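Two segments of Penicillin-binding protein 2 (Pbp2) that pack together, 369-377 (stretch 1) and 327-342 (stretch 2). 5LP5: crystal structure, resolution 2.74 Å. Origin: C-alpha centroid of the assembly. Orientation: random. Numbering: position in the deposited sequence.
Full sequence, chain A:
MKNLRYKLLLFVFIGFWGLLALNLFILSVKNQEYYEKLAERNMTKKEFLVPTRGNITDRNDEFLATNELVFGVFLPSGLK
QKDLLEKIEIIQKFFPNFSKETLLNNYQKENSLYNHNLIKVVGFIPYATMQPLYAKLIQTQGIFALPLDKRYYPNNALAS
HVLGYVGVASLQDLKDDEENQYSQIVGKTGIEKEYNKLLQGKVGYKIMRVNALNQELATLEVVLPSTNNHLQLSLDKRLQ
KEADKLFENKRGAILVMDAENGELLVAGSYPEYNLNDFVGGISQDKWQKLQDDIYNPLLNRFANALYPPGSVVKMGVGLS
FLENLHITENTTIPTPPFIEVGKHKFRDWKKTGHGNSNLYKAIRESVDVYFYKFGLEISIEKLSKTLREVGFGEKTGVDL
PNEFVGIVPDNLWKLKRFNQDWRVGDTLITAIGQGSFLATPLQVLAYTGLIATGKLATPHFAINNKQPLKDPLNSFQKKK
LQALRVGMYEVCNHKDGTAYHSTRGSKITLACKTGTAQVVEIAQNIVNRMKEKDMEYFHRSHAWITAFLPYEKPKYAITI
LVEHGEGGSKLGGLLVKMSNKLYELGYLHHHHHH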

# COMPACT_ATOMS: atom_id res chain seq x y z
N VAL A 369 -5.93 -49.38 28.96
CA VAL A 369 -5.88 -50.02 30.29
C VAL A 369 -4.55 -49.87 31.02
O VAL A 369 -4.53 -49.75 32.24
CB VAL A 369 -6.31 -51.51 30.24
CG1 VAL A 369 -6.04 -52.20 31.57
CG2 VAL A 369 -7.79 -51.61 29.91
N TYR A 370 -3.44 -49.89 30.28
CA TYR A 370 -2.13 -49.68 30.90
C TYR A 370 -2.15 -48.42 31.76
O TYR A 370 -1.63 -48.40 32.88
CB TYR A 370 -1.04 -49.58 29.83
CG TYR A 370 0.35 -49.25 30.36
CD1 TYR A 370 1.22 -50.26 30.75
CD2 TYR A 370 0.79 -47.94 30.45
CE1 TYR A 370 2.51 -49.97 31.20
CE2 TYR A 370 2.07 -47.63 30.90
CZ TYR A 370 2.93 -48.64 31.27
OH TYR A 370 4.20 -48.34 31.73
N PHE A 371 -2.79 -47.37 31.22
CA PHE A 371 -2.87 -46.06 31.87
C PHE A 371 -3.95 -46.04 32.92
O PHE A 371 -3.80 -45.38 33.94
CB PHE A 371 -3.08 -44.95 30.82
CG PHE A 371 -1.97 -44.86 29.80
CD1 PHE A 371 -0.78 -44.22 30.11
CD2 PHE A 371 -2.11 -45.45 28.56
CE1 PHE A 371 0.25 -44.16 29.19
CE2 PHE A 371 -1.09 -45.39 27.65
CZ PHE A 371 0.10 -44.75 27.96
N TYR A 372 -5.04 -46.75 32.68
CA TYR A 372 -6.05 -46.94 33.73
C TYR A 372 -5.42 -47.55 34.99
O TYR A 372 -5.64 -47.08 36.11
CB TYR A 372 -7.20 -47.83 33.25
CG TYR A 372 -8.15 -47.21 32.23
CD1 TYR A 372 -8.51 -45.86 32.29
CD2 TYR A 372 -8.74 -47.99 31.23
CE1 TYR A 372 -9.38 -45.30 31.37
CE2 TYR A 372 -9.61 -47.44 30.31
CZ TYR A 372 -9.93 -46.10 30.38
OH TYR A 372 -10.79 -45.56 29.46
N LYS A 373 -4.63 -48.61 34.81
CA LYS A 373 -4.08 -49.36 35.94
C LYS A 373 -3.08 -48.56 36.76
O LYS A 373 -3.22 -48.47 37.98
CB LYS A 373 -3.45 -50.67 35.47
CG LYS A 373 -4.47 -51.80 35.36
CD LYS A 373 -3.78 -53.09 34.99
CE LYS A 373 -4.77 -54.24 34.81
NZ LYS A 373 -4.09 -55.50 34.40
N PHE A 374 -2.07 -47.99 36.11
CA PHE A 374 -1.07 -47.20 36.84
C PHE A 374 -1.66 -45.88 37.33
O PHE A 374 -1.14 -45.27 38.27
CB PHE A 374 0.20 -46.98 36.00
CG PHE A 374 1.05 -48.21 35.85
CD1 PHE A 374 1.88 -48.64 36.88
CD2 PHE A 374 1.02 -48.96 34.68
CE1 PHE A 374 2.66 -49.79 36.74
CE2 PHE A 374 1.80 -50.10 34.52
CZ PHE A 374 2.62 -50.52 35.56
N GLY A 375 -2.75 -45.45 36.70
CA GLY A 375 -3.48 -44.25 37.10
C GLY A 375 -4.10 -44.40 38.47
O GLY A 375 -4.26 -43.42 39.20
N LEU A 376 -4.46 -45.64 38.82
CA LEU A 376 -4.93 -45.98 40.17
C LEU A 376 -3.87 -45.67 41.24
O LEU A 376 -4.19 -45.25 42.36
CB LEU A 376 -5.32 -47.46 40.26
CG LEU A 376 -6.52 -47.89 39.42
CD1 LEU A 376 -6.60 -49.40 39.30
CD2 LEU A 376 -7.81 -47.33 40.00
N GLU A 377 -2.60 -45.87 40.87
CA GLU A 377 -1.49 -45.78 41.81
C GLU A 377 -0.78 -44.39 41.83
O GLU A 377 0.08 -44.14 42.68
CB GLU A 377 -0.48 -46.92 41.51
CG GLU A 377 -1.11 -48.33 41.51
CD GLU A 377 -0.16 -49.46 41.08
OE1 GLU A 377 1.07 -49.23 40.98
OE2 GLU A 377 -0.65 -50.59 40.83
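Stretch 2 (327-342) ITENTTIPTPPFIEVG

Residues 369-377 form a helix, held by backbone hydrogen bonds such as Lys-373 N to Val-369 O (2.8 Å) and Gly-375 N to Phe-371 O (3.0 Å). Residues 327-342 are largely extended and lie along one flank of it. After Ile-327, a type I beta turn runs from Thr-328 to Thr-331, closed by Thr-331 N to Thr-328 O (3.0 Å) and braced by Thr-328 N to the side-chain Thr-331 OG1 (2.8 Å). Two short strands follow, 333-334 and 338-340, separated by a loop containing Pro-336 and Pro-337. The second strand runs in nearly the same direction as the helix, at an angle of 24° and with a closest axial approach of 9.1 Å. The CA atoms come nearest at the beginning of stretch 1, where those of Val-369 and Thr-335 are 5.9 Å apart; farther along, the CA atoms of Leu-376 and Val-341 are separated by 9.0 Å.

The interface, which buries 721 Å² in total, is mainly apolar. Val-369 packs against the loop and second strand, with CB 3.8 Å from Thr-335 CG2 and CG1 3.7 Å from Ile-339 CG2. Ile-339 also reaches Tyr-372, its CD1 lying 3.7 Å from Tyr-372 CB. On the first strand, Ile-333 CD1 is a shared contact point, 3.5 Å from both Phe-374 CE2 and Lys-373 CD and 4.1 Å from Tyr-370 CD1. Phe-374 extends this cluster toward the turn: CE1 is 3.7 Å from Ile-327 CG2, while Thr-331 CG2 approaches the ring edge, 3.9 Å from CZ. Lys-373, with chi2 to chi4 all t, lays its extended aliphatic chain against Ile-333 and delivers its ammonium group to the strand backbone, where NZ donates a 2.6 Å hydrogen bond to Pro-334 O, the only one between the stretches. Leu-376 CD2 meets Val-341 CG2 at 3.9 Å in a more exposed contact.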

# COMPACT_ATOMS: atom_id res chain seq x y z
N ILE A 327 8.73 -48.30 38.63
CA ILE A 327 8.50 -49.10 37.41
C ILE A 327 9.39 -48.62 36.25
O ILE A 327 10.15 -47.66 36.40
CB ILE A 327 7.00 -49.08 36.98
CG1 ILE A 327 6.44 -47.65 36.93
CG2 ILE A 327 6.17 -49.94 37.94
CD1 ILE A 327 6.31 -47.10 35.53
N THR A 328 9.33 -49.33 35.12
CA THR A 328 10.11 -48.97 33.93
C THR A 328 9.31 -49.14 32.64
O THR A 328 8.19 -49.67 32.61
CB THR A 328 11.39 -49.82 33.78
OG1 THR A 328 11.03 -51.19 33.53
CG2 THR A 328 12.26 -49.73 35.02
N GLU A 329 9.93 -48.67 31.56
CA GLU A 329 9.37 -48.77 30.22
C GLU A 329 9.03 -50.21 29.86
O GLU A 329 8.13 -50.44 29.07
CB GLU A 329 10.31 -48.13 29.17
CG GLU A 329 11.76 -48.61 29.13
CD GLU A 329 12.69 -47.81 30.02
OE1 GLU A 329 12.25 -47.30 31.08
OE2 GLU A 329 13.88 -47.72 29.69
N ASN A 330 9.73 -51.16 30.47
CA ASN A 330 9.55 -52.59 30.16
C ASN A 330 8.58 -53.31 31.09
O ASN A 330 8.24 -54.47 30.85
CB ASN A 330 10.89 -53.30 30.22
CG ASN A 330 11.94 -52.58 29.44
OD1 ASN A 330 11.83 -52.47 28.22
ND2 ASN A 330 12.96 -52.09 30.12
N THR A 331 8.16 -52.64 32.16
CA THR A 331 7.15 -53.20 33.03
C THR A 331 5.94 -53.60 32.20
O THR A 331 5.26 -52.75 31.60
CB THR A 331 6.74 -52.20 34.10
OG1 THR A 331 7.92 -51.73 34.77
CG2 THR A 331 5.76 -52.83 35.09
N THR A 332 5.70 -54.90 32.15
CA THR A 332 4.64 -55.46 31.34
C THR A 332 3.51 -55.89 32.28
O THR A 332 3.77 -56.46 33.34
CB THR A 332 5.14 -56.67 30.54
OG1 THR A 332 6.40 -56.37 29.93
CG2 THR A 332 4.14 -57.08 29.46
N ILE A 333 2.27 -55.59 31.90
CA ILE A 333 1.11 -56.01 32.68
C ILE A 333 -0.02 -56.47 31.76
O ILE A 333 -0.06 -56.10 30.59
CB ILE A 333 0.59 -54.88 33.61
CG1 ILE A 333 0.06 -53.70 32.78
CG2 ILE A 333 1.70 -54.43 34.56
CD1 ILE A 333 -0.56 -52.57 33.59
N PRO A 334 -0.93 -57.31 32.27
CA PRO A 334 -2.06 -57.80 31.46
C PRO A 334 -3.09 -56.71 31.09
O PRO A 334 -3.51 -55.93 31.93
CB PRO A 334 -2.69 -58.90 32.32
CG PRO A 334 -2.18 -58.67 33.71
CD PRO A 334 -0.86 -57.97 33.59
N THR A 335 -3.49 -56.69 29.82
CA THR A 335 -4.35 -55.64 29.29
C THR A 335 -5.62 -56.22 28.65
O THR A 335 -5.68 -56.44 27.44
CB THR A 335 -3.59 -54.79 28.25
OG1 THR A 335 -2.46 -54.19 28.88
CG2 THR A 335 -4.47 -53.68 27.67
N PRO A 336 -6.64 -56.47 29.48
CA PRO A 336 -7.93 -56.96 29.01
C PRO A 336 -8.78 -55.87 28.37
O PRO A 336 -8.38 -54.69 28.38
CB PRO A 336 -8.60 -57.45 30.30
CG PRO A 336 -7.98 -56.65 31.37
CD PRO A 336 -6.57 -56.41 30.95
N PRO A 337 -9.95 -56.25 27.80
CA PRO A 337 -10.87 -55.30 27.16
C PRO A 337 -11.33 -54.17 28.08
O PRO A 337 -11.70 -53.11 27.60
CB PRO A 337 -12.06 -56.18 26.77
CG PRO A 337 -11.48 -57.53 26.58
CD PRO A 337 -10.40 -57.64 27.62
N PHE A 338 -11.32 -54.39 29.39
CA PHE A 338 -11.75 -53.38 30.35
C PHE A 338 -11.19 -53.70 31.73
O PHE A 338 -10.52 -54.72 31.91
CB PHE A 338 -13.29 -53.31 30.40
CG PHE A 338 -13.96 -54.59 30.86
CD1 PHE A 338 -14.17 -54.83 32.21
CD2 PHE A 338 -14.39 -55.54 29.93
CE1 PHE A 338 -14.78 -56.01 32.62
CE2 PHE A 338 -15.00 -56.71 30.34
CZ PHE A 338 -15.20 -56.94 31.69
N ILE A 339 -11.45 -52.83 32.70
CA ILE A 339 -11.23 -53.15 34.12
C ILE A 339 -12.43 -52.69 34.94
O ILE A 339 -13.23 -51.86 34.48
CB ILE A 339 -9.95 -52.52 34.70
CG1 ILE A 339 -9.97 -50.99 34.56
CG2 ILE A 339 -8.72 -53.07 34.01
CD1 ILE A 339 -8.88 -50.30 35.36
N GLU A 340 -12.58 -53.26 36.13
CA GLU A 340 -13.56 -52.77 37.10
C GLU A 340 -12.81 -52.25 38.30
O GLU A 340 -11.81 -52.84 38.71
CB GLU A 340 -14.54 -53.85 37.54
CG GLU A 340 -15.76 -53.26 38.22
CD GLU A 340 -16.67 -54.29 38.80
OE1 GLU A 340 -17.04 -55.24 38.08
OE2 GLU A 340 -17.03 -54.14 39.98
N VAL A 341 -13.31 -51.17 38.90
CA VAL A 341 -12.68 -50.61 40.09
C VAL A 341 -13.63 -50.58 41.30
O VAL A 341 -13.29 -51.09 42.38
CB VAL A 341 -12.07 -49.22 39.80
CG1 VAL A 341 -11.55 -48.57 41.07
CG2 VAL A 341 -10.94 -49.37 38.79
N GLY A 342 -14.83 -50.02 41.12
CA GLY A 342 -15.84 -50.11 42.16
C GLY A 342 -17.19 -50.34 41.53
O GLY A 342 -17.51 -51.46 41.12